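Glycoside hydrolase family protein (Novosphingobium sp. PP1Y, PDB 6Q2F) probably hydrolyses terminal alpha-L-rhamnose residues from glycosides. Local coordinates at residues Pro430-Pro433 and Ala434-Trp438; Asp527-Pro530 and Trp531-Ala534; Gly537-Val540 and Gly541-Gln545. All coordinates share one frame; numbering follows the deposited sequence.

Contact 1 of 3, residues Pro430-Pro433 and Ala434-Trp438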
ATOM      1  N   PRO A 430      -7.121  51.998  -2.138  1.00 61.93           N
ATOM      2  CA  PRO A 430      -6.663  52.917  -3.185  1.00 62.76           C
ATOM      3  C   PRO A 430      -7.629  52.953  -4.359  1.00 65.53           C
ATOM      4  O   PRO A 430      -8.337  51.982  -4.651  1.00 62.64           O
ATOM      5  CB  PRO A 430      -5.293  52.355  -3.596  1.00 59.75           C
ATOM      6  CG  PRO A 430      -5.178  51.025  -2.965  1.00 57.55           C
ATOM      7  CD  PRO A 430      -6.100  51.000  -1.789  1.00 60.55           C
ATOM      8  N   LYS A 431      -7.675  54.112  -5.008  1.00 60.49           N
ATOM      9  CA  LYS A 431      -8.528  54.313  -6.168  1.00 63.25           C
ATOM     10  C   LYS A 431      -8.127  53.379  -7.305  1.00 63.83           C
ATOM     11  O   LYS A 431      -6.957  53.034  -7.477  1.00 59.94           O
ATOM     12  CB  LYS A 431      -8.439  55.768  -6.629  1.00 73.60           C
ATOM     13  CG  LYS A 431      -9.741  56.390  -7.092  1.00 78.04           C
ATOM     14  CD  LYS A 431      -9.585  57.910  -7.235  1.00 84.12           C
ATOM     15  CE  LYS A 431     -10.837  58.561  -7.821  1.00 91.23           C
ATOM     16  NZ  LYS A 431     -11.014  58.239  -9.267  1.00 96.30           N
ATOM     17  N   LEU A 432      -9.111  52.984  -8.094  1.00 63.00           N
ATOM     18  CA  LEU A 432      -8.906  52.053  -9.186  1.00 64.91           C
ATOM     19  C   LEU A 432      -9.455  52.648 -10.468  1.00 67.50           C
ATOM     20  O   LEU A 432     -10.300  53.549 -10.429  1.00 76.53           O
ATOM     21  CB  LEU A 432      -9.601  50.709  -8.909  1.00 57.75           C
ATOM     22  CG  LEU A 432      -9.005  49.781  -7.850  1.00 61.24           C
ATOM     23  CD1 LEU A 432     -10.013  48.718  -7.459  1.00 64.47           C
ATOM     24  CD2 LEU A 432      -7.728  49.128  -8.351  1.00 55.94           C
ATOM     25  N   PRO A 433      -8.994  52.171 -11.625  1.00 72.07           N
ATOM     26  CA  PRO A 433      -9.681  52.488 -12.885  1.00 72.85           C
ATOM     27  C   PRO A 433     -11.176  52.200 -12.827  1.00 79.76           C
ATOM     28  O   PRO A 433     -11.640  51.460 -11.954  1.00 83.38           O
ATOM     29  CB  PRO A 433      -8.982  51.579 -13.898  1.00 73.55           C
ATOM     30  CG  PRO A 433      -7.613  51.379 -13.332  1.00 72.25           C
ATOM     31  CD  PRO A 433      -7.745  51.418 -11.840  1.00 74.23           C
ATOM     32  N   ALA A 434     -11.939  52.791 -13.740  1.00 82.30           N
ATOM     33  CA  ALA A 434     -13.377  52.576 -13.774  1.00 80.33           C
ATOM     34  C   ALA A 434     -13.676  51.156 -14.228  1.00 75.73           C
ATOM     35  O   ALA A 434     -12.964  50.591 -15.058  1.00 77.00           O
ATOM     36  CB  ALA A 434     -14.060  53.582 -14.706  1.00 77.49           C
ATOM     37  N   GLY A 435     -14.740  50.584 -13.670  1.00 75.77           N
ATOM     38  CA  GLY A 435     -15.082  49.204 -13.958  1.00 71.30           C
ATOM     39  C   GLY A 435     -14.260  48.188 -13.196  1.00 72.82           C
ATOM     40  O   GLY A 435     -14.134  47.044 -13.642  1.00 71.20           O
ATOM     41  N   GLN A 436     -13.705  48.575 -12.048  1.00 78.11           N
ATOM     42  CA  GLN A 436     -12.749  47.740 -11.323  1.00 77.88           C
ATOM     43  C   GLN A 436     -12.936  48.006  -9.836  1.00 77.91           C
ATOM     44  O   GLN A 436     -12.731  49.138  -9.384  1.00 80.66           O
ATOM     45  CB  GLN A 436     -11.321  48.068 -11.756  1.00 76.84           C
ATOM     46  CG  GLN A 436     -10.438  46.881 -12.067  1.00 79.13           C
ATOM     47  CD  GLN A 436      -9.136  47.295 -12.737  1.00 74.06           C
ATOM     48  OE1 GLN A 436      -9.146  47.966 -13.768  1.00 76.93           O
ATOM     49  NE2 GLN A 436      -8.009  46.900 -12.147  1.00 70.58           N
ATOM     50  N   HIS A 437     -13.324  46.986  -9.074  1.00 72.67           N
ATOM     51  CA  HIS A 437     -13.469  47.134  -7.631  1.00 62.58           C
ATOM     52  C   HIS A 437     -12.485  46.235  -6.892  1.00 61.34           C
ATOM     53  O   HIS A 437     -11.746  45.444  -7.491  1.00 56.33           O
ATOM     54  CB  HIS A 437     -14.911  46.854  -7.185  1.00 59.71           C
ATOM     55  CG  HIS A 437     -15.345  45.430  -7.346  1.00 62.53           C
ATOM     56  ND1 HIS A 437     -15.848  44.935  -8.531  1.00 66.68           N
ATOM     57  CD2 HIS A 437     -15.397  44.406  -6.458  1.00 58.27           C
ATOM     58  CE1 HIS A 437     -16.169  43.663  -8.373  1.00 63.57           C
ATOM     59  NE2 HIS A 437     -15.908  43.319  -7.124  1.00 59.95           N
ATOM     60  N   TRP A 438     -12.465  46.388  -5.569  1.00 58.01           N
ATOM     61  CA  TRP A 438     -11.579  45.620  -4.708  1.00 52.87           C
ATOM     62  C   TRP A 438     -12.258  44.349  -4.218  1.00 56.56           C
ATOM     63  O   TRP A 438     -13.458  44.336  -3.927  1.00 58.07           O
ATOM     64  CB  TRP A 438     -11.125  46.450  -3.505  1.00 59.63           C
ATOM     65  CG  TRP A 438     -10.017  47.406  -3.808  1.00 60.24           C
ATOM     66  CD1 TRP A 438     -10.118  48.761  -3.983  1.00 56.80           C
ATOM     67  CD2 TRP A 438      -8.631  47.081  -3.979  1.00 53.08           C
ATOM     68  NE1 TRP A 438      -8.876  49.296  -4.250  1.00 53.81           N
ATOM     69  CE2 TRP A 438      -7.950  48.285  -4.257  1.00 56.83           C
ATOM     70  CE3 TRP A 438      -7.902  45.892  -3.924  1.00 54.31           C
ATOM     71  CZ2 TRP A 438      -6.576  48.327  -4.476  1.00 57.27           C
ATOM     72  CZ3 TRP A 438      -6.536  45.938  -4.145  1.00 58.23           C
ATOM     73  CH2 TRP A 438      -5.888  47.145  -4.414  1.00 59.97           C
TER
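Trp438 and Pro430 make the one hydrogen bond between segments 430-433 and 434-438. Trp438 NE1 gives its hydrogen to Pro430 O at 2.8 Å, and the N-H...O angle of 178° makes the bond almost straight. The oxygen lies in the plane of the indole and receives the hydrogen in its own carbonyl plane. This bond limits how the ring can turn.

The tight part of the contact surrounds this indole. Leu432 lays CD1 over one face, 3.6 Å from the centroid of the five-membered ring, in a CH-pi contact. Leu432 CG stands anti to its carbonyl carbon (chi1 -72°), which swings the branch inward over the ring. Leu432 CD1 also rests on the backbone, 3.4 Å from Gln436 O. At the benzo side Pro430 CG meets Trp438 CZ2 at 3.4 Å, the proline crossing the indole at about a right angle. Beyond these segments, Trp427 meets Trp438 edge-to-face, and Pro215 of strand 206-217 touches both Leu432 and Trp438.

The contact is a local turn. Chain 430-435 leads from strand 428-429 into strand 436-447, an inner strand of a four-stranded antiparallel sheet. Gly435 has a positive phi (79°), a conformation that favours glycine, where the chain turns back.

The outer end is looser and more exposed. Pro433 and Gln436 meet there without a hydrogen bond, their side chains crossing at a slant. Gln436 OE1 lies 3.6 Å from Pro433 CB, and Gln436 CB lies 3.4 Å from Pro433 O.

Contact 2 of 3, residues Asp527-Pro530 and Trp531-Ala534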
ATOM      1  N   ASP A 527       7.341  33.372  -3.105  1.00 29.52           N
ATOM      2  CA  ASP A 527       6.308  33.746  -2.142  1.00 33.54           C
ATOM      3  C   ASP A 527       4.932  33.272  -2.617  1.00 31.86           C
ATOM      4  O   ASP A 527       4.470  33.667  -3.690  1.00 37.19           O
ATOM      5  CB  ASP A 527       6.337  35.266  -1.972  1.00 31.63           C
ATOM      6  CG  ASP A 527       5.476  35.756  -0.816  1.00 39.22           C
ATOM      7  OD1 ASP A 527       4.698  34.966  -0.235  1.00 39.20           O
ATOM      8  OD2 ASP A 527       5.578  36.962  -0.497  1.00 46.28           O
ATOM      9  N   ALA A 528       4.264  32.436  -1.819  1.00 31.57           N
ATOM     10  CA  ALA A 528       2.934  31.964  -2.200  1.00 29.68           C
ATOM     11  C   ALA A 528       1.835  33.005  -2.001  1.00 36.36           C
ATOM     12  O   ALA A 528       0.756  32.850  -2.584  1.00 37.47           O
ATOM     13  CB  ALA A 528       2.567  30.698  -1.420  1.00 26.49           C
ATOM     14  N   ARG A 529       2.082  34.074  -1.237  1.00 32.65           N
ATOM     15  CA  ARG A 529       1.011  35.000  -0.861  1.00 37.14           C
ATOM     16  C   ARG A 529       0.226  35.564  -2.041  1.00 38.97           C
ATOM     17  O   ARG A 529      -1.015  35.554  -1.982  1.00 38.56           O
ATOM     18  CB  ARG A 529       1.579  36.129   0.010  1.00 36.83           C
ATOM     19  CG  ARG A 529       1.492  35.798   1.493  1.00 51.23           C
ATOM     20  CD  ARG A 529       2.721  36.274   2.275  1.00 60.74           C
ATOM     21  NE  ARG A 529       2.662  37.684   2.631  1.00 68.67           N
ATOM     22  CZ  ARG A 529       3.505  38.610   2.179  1.00 73.02           C
ATOM     23  NH1 ARG A 529       4.485  38.272   1.349  1.00 65.82           N
ATOM     24  NH2 ARG A 529       3.369  39.878   2.564  1.00 69.65           N
ATOM     25  N   PRO A 530       0.846  36.049  -3.120  1.00 34.39           N
ATOM     26  CA  PRO A 530       0.039  36.591  -4.223  1.00 35.81           C
ATOM     27  C   PRO A 530      -0.803  35.536  -4.917  1.00 39.07           C
ATOM     28  O   PRO A 530      -1.771  35.886  -5.613  1.00 36.03           O
ATOM     29  CB  PRO A 530       1.088  37.186  -5.174  1.00 34.22           C
ATOM     30  CG  PRO A 530       2.309  37.383  -4.339  1.00 35.05           C
ATOM     31  CD  PRO A 530       2.284  36.214  -3.384  1.00 33.19           C
ATOM     32  N   TRP A 531      -0.471  34.257  -4.740  1.00 36.36           N
ATOM     33  CA  TRP A 531      -1.151  33.166  -5.418  1.00 40.32           C
ATOM     34  C   TRP A 531      -2.228  32.501  -4.571  1.00 38.06           C
ATOM     35  O   TRP A 531      -3.074  31.787  -5.127  1.00 34.95           O
ATOM     36  CB  TRP A 531      -0.123  32.123  -5.867  1.00 36.23           C
ATOM     37  CG  TRP A 531       0.888  32.725  -6.786  1.00 33.87           C
ATOM     38  CD1 TRP A 531       2.092  33.275  -6.436  1.00 29.85           C
ATOM     39  CD2 TRP A 531       0.781  32.863  -8.211  1.00 35.41           C
ATOM     40  NE1 TRP A 531       2.744  33.738  -7.556  1.00 31.51           N
ATOM     41  CE2 TRP A 531       1.961  33.501  -8.657  1.00 35.52           C
ATOM     42  CE3 TRP A 531      -0.192  32.499  -9.152  1.00 34.17           C
ATOM     43  CZ2 TRP A 531       2.193  33.787 -10.004  1.00 38.01           C
ATOM     44  CZ3 TRP A 531       0.038  32.776 -10.490  1.00 38.79           C
ATOM     45  CH2 TRP A 531       1.220  33.423 -10.903  1.00 43.62           C
ATOM     46  N   LEU A 532      -2.246  32.746  -3.260  1.00 35.78           N
ATOM     47  CA  LEU A 532      -3.263  32.143  -2.399  1.00 35.88           C
ATOM     48  C   LEU A 532      -4.687  32.249  -2.937  1.00 36.49           C
ATOM     49  O   LEU A 532      -5.450  31.288  -2.742  1.00 34.75           O
ATOM     50  CB  LEU A 532      -3.191  32.753  -0.993  1.00 33.81           C
ATOM     51  CG  LEU A 532      -1.865  32.532  -0.263  1.00 35.62           C
ATOM     52  CD1 LEU A 532      -1.916  33.119   1.130  1.00 36.69           C
ATOM     53  CD2 LEU A 532      -1.513  31.056  -0.210  1.00 31.50           C
ATOM     54  N   PRO A 533      -5.115  33.337  -3.604  1.00 33.12           N
ATOM     55  CA  PRO A 533      -6.511  33.374  -4.077  1.00 30.65           C
ATOM     56  C   PRO A 533      -6.871  32.227  -4.997  1.00 36.32           C
ATOM     57  O   PRO A 533      -8.049  31.855  -5.067  1.00 41.58           O
ATOM     58  CB  PRO A 533      -6.598  34.729  -4.791  1.00 31.73           C
ATOM     59  CG  PRO A 533      -5.591  35.565  -4.102  1.00 33.82           C
ATOM     60  CD  PRO A 533      -4.448  34.633  -3.838  1.00 31.89           C
ATOM     61  N   ALA A 534      -5.891  31.645  -5.693  1.00 31.53           N
ATOM     62  CA  ALA A 534      -6.153  30.469  -6.518  1.00 31.78           C
ATOM     63  C   ALA A 534      -6.667  29.302  -5.692  1.00 34.80           C
ATOM     64  O   ALA A 534      -7.448  28.483  -6.191  1.00 36.72           O
ATOM     65  CB  ALA A 534      -4.882  30.062  -7.267  1.00 36.60           C
TER
HETATM   66  O   HOH W   1       5.393  35.233  -5.838  1.00 44.13           O
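The first torsion of Leu532 (chi1 -61°) puts CG anti to the carbonyl carbon and beside the backbone N, which sets Leu532 CG 3.5 Å from Ala528 O. Trp531 has nearly the same torsion (chi1 -59°). It carries the indole to the Asp527 side, where Trp531 CD1 comes 3.7 Å from Asp527 O. That oxygen lies in the indole plane, at the ring edge. A water takes a hydrogen bond weakly from Trp531 NE1 and donates one to Asp527 O.

Ala528 O is the main backbone acceptor. Trp531 N donates to it at 2.9 Å, and Leu532 N adds a weak bond. Leu532 N also bonds weakly to Arg529 O. Pro533 has no N-H to give, and its CD packs 3.4 Å from Pro530 O.

Asp527 OD1 accepts from Arg529 N at 2.9 Å, approached from above the carboxylate plane. A salt bridge also runs between Asp527 OD2 and Arg529 NH1, though its hydrogen-bond geometry is weak. The guanidinium has a second acidic partner, Asp414, which it meets through NE.

Leu532 CD2 reaches 4.3 Å from Ala528 CB, and the side chain also touches Leu517 of helix 516-524 and Leu212 of strand 206-217. With an alanine in place of Leu532, a gap is likely to open between Ala528, Leu517 and Leu212. Phe549 of helix 543-575 meets the Trp531 ring, with the planes at about 25°.

The opening at Asp527 is an Asx turn, followed by residues with helical backbone angles in the connection between helices 516-524 and 543-575.

Contact 3 of 3, residues Gly537-Val540 and Gly541-Gln545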
ATOM      1  N   GLY A 537     -10.374  29.546  -5.720  1.00 38.03           N
ATOM      2  CA  GLY A 537     -11.069  29.614  -6.984  1.00 34.98           C
ATOM      3  C   GLY A 537     -10.738  30.825  -7.830  1.00 37.50           C
ATOM      4  O   GLY A 537     -11.067  30.828  -9.022  1.00 37.02           O
ATOM      5  N   THR A 538     -10.107  31.853  -7.264  1.00 41.00           N
ATOM      6  CA  THR A 538      -9.851  33.083  -8.011  1.00 41.67           C
ATOM      7  C   THR A 538      -8.630  32.895  -8.899  1.00 35.01           C
ATOM      8  O   THR A 538      -7.516  32.701  -8.403  1.00 38.77           O
ATOM      9  CB  THR A 538      -9.650  34.267  -7.072  1.00 37.49           C
ATOM     10  OG1 THR A 538     -10.881  34.564  -6.412  1.00 38.18           O
ATOM     11  CG2 THR A 538      -9.197  35.497  -7.873  1.00 42.62           C
ATOM     12  N   LEU A 539      -8.834  32.964 -10.210  1.00 42.69           N
ATOM     13  CA  LEU A 539      -7.725  32.847 -11.145  1.00 45.54           C
ATOM     14  C   LEU A 539      -6.719  33.963 -10.907  1.00 41.91           C
ATOM     15  O   LEU A 539      -7.085  35.136 -10.841  1.00 45.45           O
ATOM     16  CB  LEU A 539      -8.235  32.893 -12.584  1.00 44.21           C
ATOM     17  CG  LEU A 539      -7.169  32.722 -13.663  1.00 46.87           C
ATOM     18  CD1 LEU A 539      -6.444  31.397 -13.511  1.00 42.94           C
ATOM     19  CD2 LEU A 539      -7.797  32.835 -15.042  1.00 43.77           C
ATOM     20  N   VAL A 540      -5.454  33.586 -10.755  1.00 38.76           N
ATOM     21  CA  VAL A 540      -4.344  34.520 -10.634  1.00 39.89           C
ATOM     22  C   VAL A 540      -3.431  34.278 -11.822  1.00 39.72           C
ATOM     23  O   VAL A 540      -3.015  33.139 -12.058  1.00 38.00           O
ATOM     24  CB  VAL A 540      -3.584  34.342  -9.306  1.00 40.15           C
ATOM     25  CG1 VAL A 540      -2.496  35.408  -9.157  1.00 42.07           C
ATOM     26  CG2 VAL A 540      -4.551  34.391  -8.134  1.00 34.39           C
ATOM     27  N   GLY A 541      -3.129  35.340 -12.571  1.00 47.51           N
ATOM     28  CA  GLY A 541      -2.354  35.195 -13.794  1.00 43.78           C
ATOM     29  C   GLY A 541      -3.077  34.292 -14.779  1.00 43.75           C
ATOM     30  O   GLY A 541      -4.309  34.173 -14.770  1.00 51.09           O
ATOM     31  N   THR A 542      -2.304  33.643 -15.643  1.00 39.68           N
ATOM     32  CA  THR A 542      -2.890  32.721 -16.605  1.00 39.35           C
ATOM     33  C   THR A 542      -3.343  31.449 -15.901  1.00 40.14           C
ATOM     34  O   THR A 542      -2.914  31.144 -14.785  1.00 40.12           O
ATOM     35  CB  THR A 542      -1.882  32.372 -17.697  1.00 44.03           C
ATOM     36  OG1 THR A 542      -0.835  31.580 -17.129  1.00 43.57           O
ATOM     37  CG2 THR A 542      -1.264  33.655 -18.284  1.00 34.97           C
ATOM     38  N   ARG A 543      -4.217  30.692 -16.570  1.00 38.73           N
ATOM     39  CA  ARG A 543      -4.633  29.402 -16.023  1.00 39.07           C
ATOM     40  C   ARG A 543      -3.433  28.514 -15.746  1.00 37.46           C
ATOM     41  O   ARG A 543      -3.410  27.776 -14.753  1.00 39.48           O
ATOM     42  CB  ARG A 543      -5.597  28.686 -16.977  1.00 37.63           C
ATOM     43  CG  ARG A 543      -6.964  29.332 -17.128  1.00 43.00           C
ATOM     44  CD  ARG A 543      -7.912  28.388 -17.874  1.00 48.56           C
ATOM     45  NE  ARG A 543      -9.212  29.007 -18.111  1.00 49.70           N
ATOM     46  CZ  ARG A 543     -10.166  29.097 -17.192  1.00 52.36           C
ATOM     47  NH1 ARG A 543      -9.964  28.599 -15.978  1.00 46.97           N
ATOM     48  NH2 ARG A 543     -11.320  29.688 -17.486  1.00 51.23           N
ATOM     49  N   GLU A 544      -2.428  28.566 -16.619  1.00 40.85           N
ATOM     50  CA  GLU A 544      -1.260  27.713 -16.445  1.00 40.77           C
ATOM     51  C   GLU A 544      -0.468  28.116 -15.208  1.00 39.18           C
ATOM     52  O   GLU A 544      -0.018  27.257 -14.444  1.00 40.73           O
ATOM     53  CB  GLU A 544      -0.389  27.752 -17.703  1.00 39.84           C
ATOM     54  CG  GLU A 544       0.823  26.794 -17.682  1.00 51.84           C
ATOM     55  CD  GLU A 544       0.454  25.321 -17.479  1.00 59.12           C
ATOM     56  OE1 GLU A 544      -0.658  24.900 -17.865  1.00 63.22           O
ATOM     57  OE2 GLU A 544       1.290  24.577 -16.926  1.00 62.82           O
ATOM     58  N   GLN A 545      -0.294  29.424 -14.987  1.00 37.87           N
ATOM     59  CA  GLN A 545       0.416  29.892 -13.801  1.00 35.53           C
ATOM     60  C   GLN A 545      -0.304  29.487 -12.519  1.00 34.81           C
ATOM     61  O   GLN A 545       0.333  29.085 -11.539  1.00 34.26           O
ATOM     62  CB  GLN A 545       0.572  31.405 -13.855  1.00 34.31           C
ATOM     63  CG  GLN A 545       1.587  31.919 -14.842  1.00 36.93           C
ATOM     64  CD  GLN A 545       1.496  33.440 -14.944  1.00 43.40           C
ATOM     65  OE1 GLN A 545       0.419  33.990 -15.162  1.00 41.93           O
ATOM     66  NE2 GLN A 545       2.619  34.120 -14.740  1.00 40.07           N
TER
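Leu539 packs on Arg543 at the start of the next helix, and its contacts with segment 541-545 are all of van der Waals kind. Leu539 CD1 lies 3.7 Å from Arg543 CA, while Leu539 CD2 comes 4.2 Å from Arg543 CG. The two side chains cross at about a right angle. Leu539 CG also sits 3.4 Å from Gly541 O. A chi1 of -178° turns the Leu539 branch toward Gly541 and Arg543.

The hydrogen bonds lie within segment 541-545. Gln545 N donates to Thr542 OG1 at 3.1 Å. In return Thr542 N donates to Gln545 OE1 at 2.8 Å, the donor nitrogen lying in the amide carbonyl plane and the N-H...O angle being 165°. These reciprocal bonds form a capping box. Thr542 is the N-cap of helix 543-575, and its hydroxyl satisfies a backbone N-H of the first turn. The bond from Thr542 N holds the Gln545 amide in place.

A steric constraint acts at Gly541. Its phi is positive (60°), and a CB there would run into both Val540 O and Gln545 OE1. The absence of a side chain lets the amide oxygen reach back to Thr542.

Charged and polar links go to other parts of the chain. Arg543, extended from CG to NE, makes a salt bridge with Asp402 and hydrogen bonds with Ser319 and Leu378 O. Val540 O accepts from Ser546 OG of the same helix. Backbone bonds tie Leu539 to Val407 and Gly541 to both Gly406 and Val407.

In the fold
The contacts follow one another along the chain, all on one side of its centre. Contact 1 is near the surface, its centre about 52 Å from the centre of the chain, while contacts 2 and 3 lie about 33 and 34 Å from the centre of the chain. Both belong to the connection from helix 516-524 into helix 543-575. Their centres are 10 Å apart and they touch: Pro533 O probably accepts from Thr538 N, and Trp531 packs on Val540 and Gln545. Contact 1 stays about 10 Å from either by nearest atoms. Strand 206-217 pairs with strand 436-447 and is touched by Leu532 and Pro533. The helix connection therefore packs against the sheet that carries contact 1.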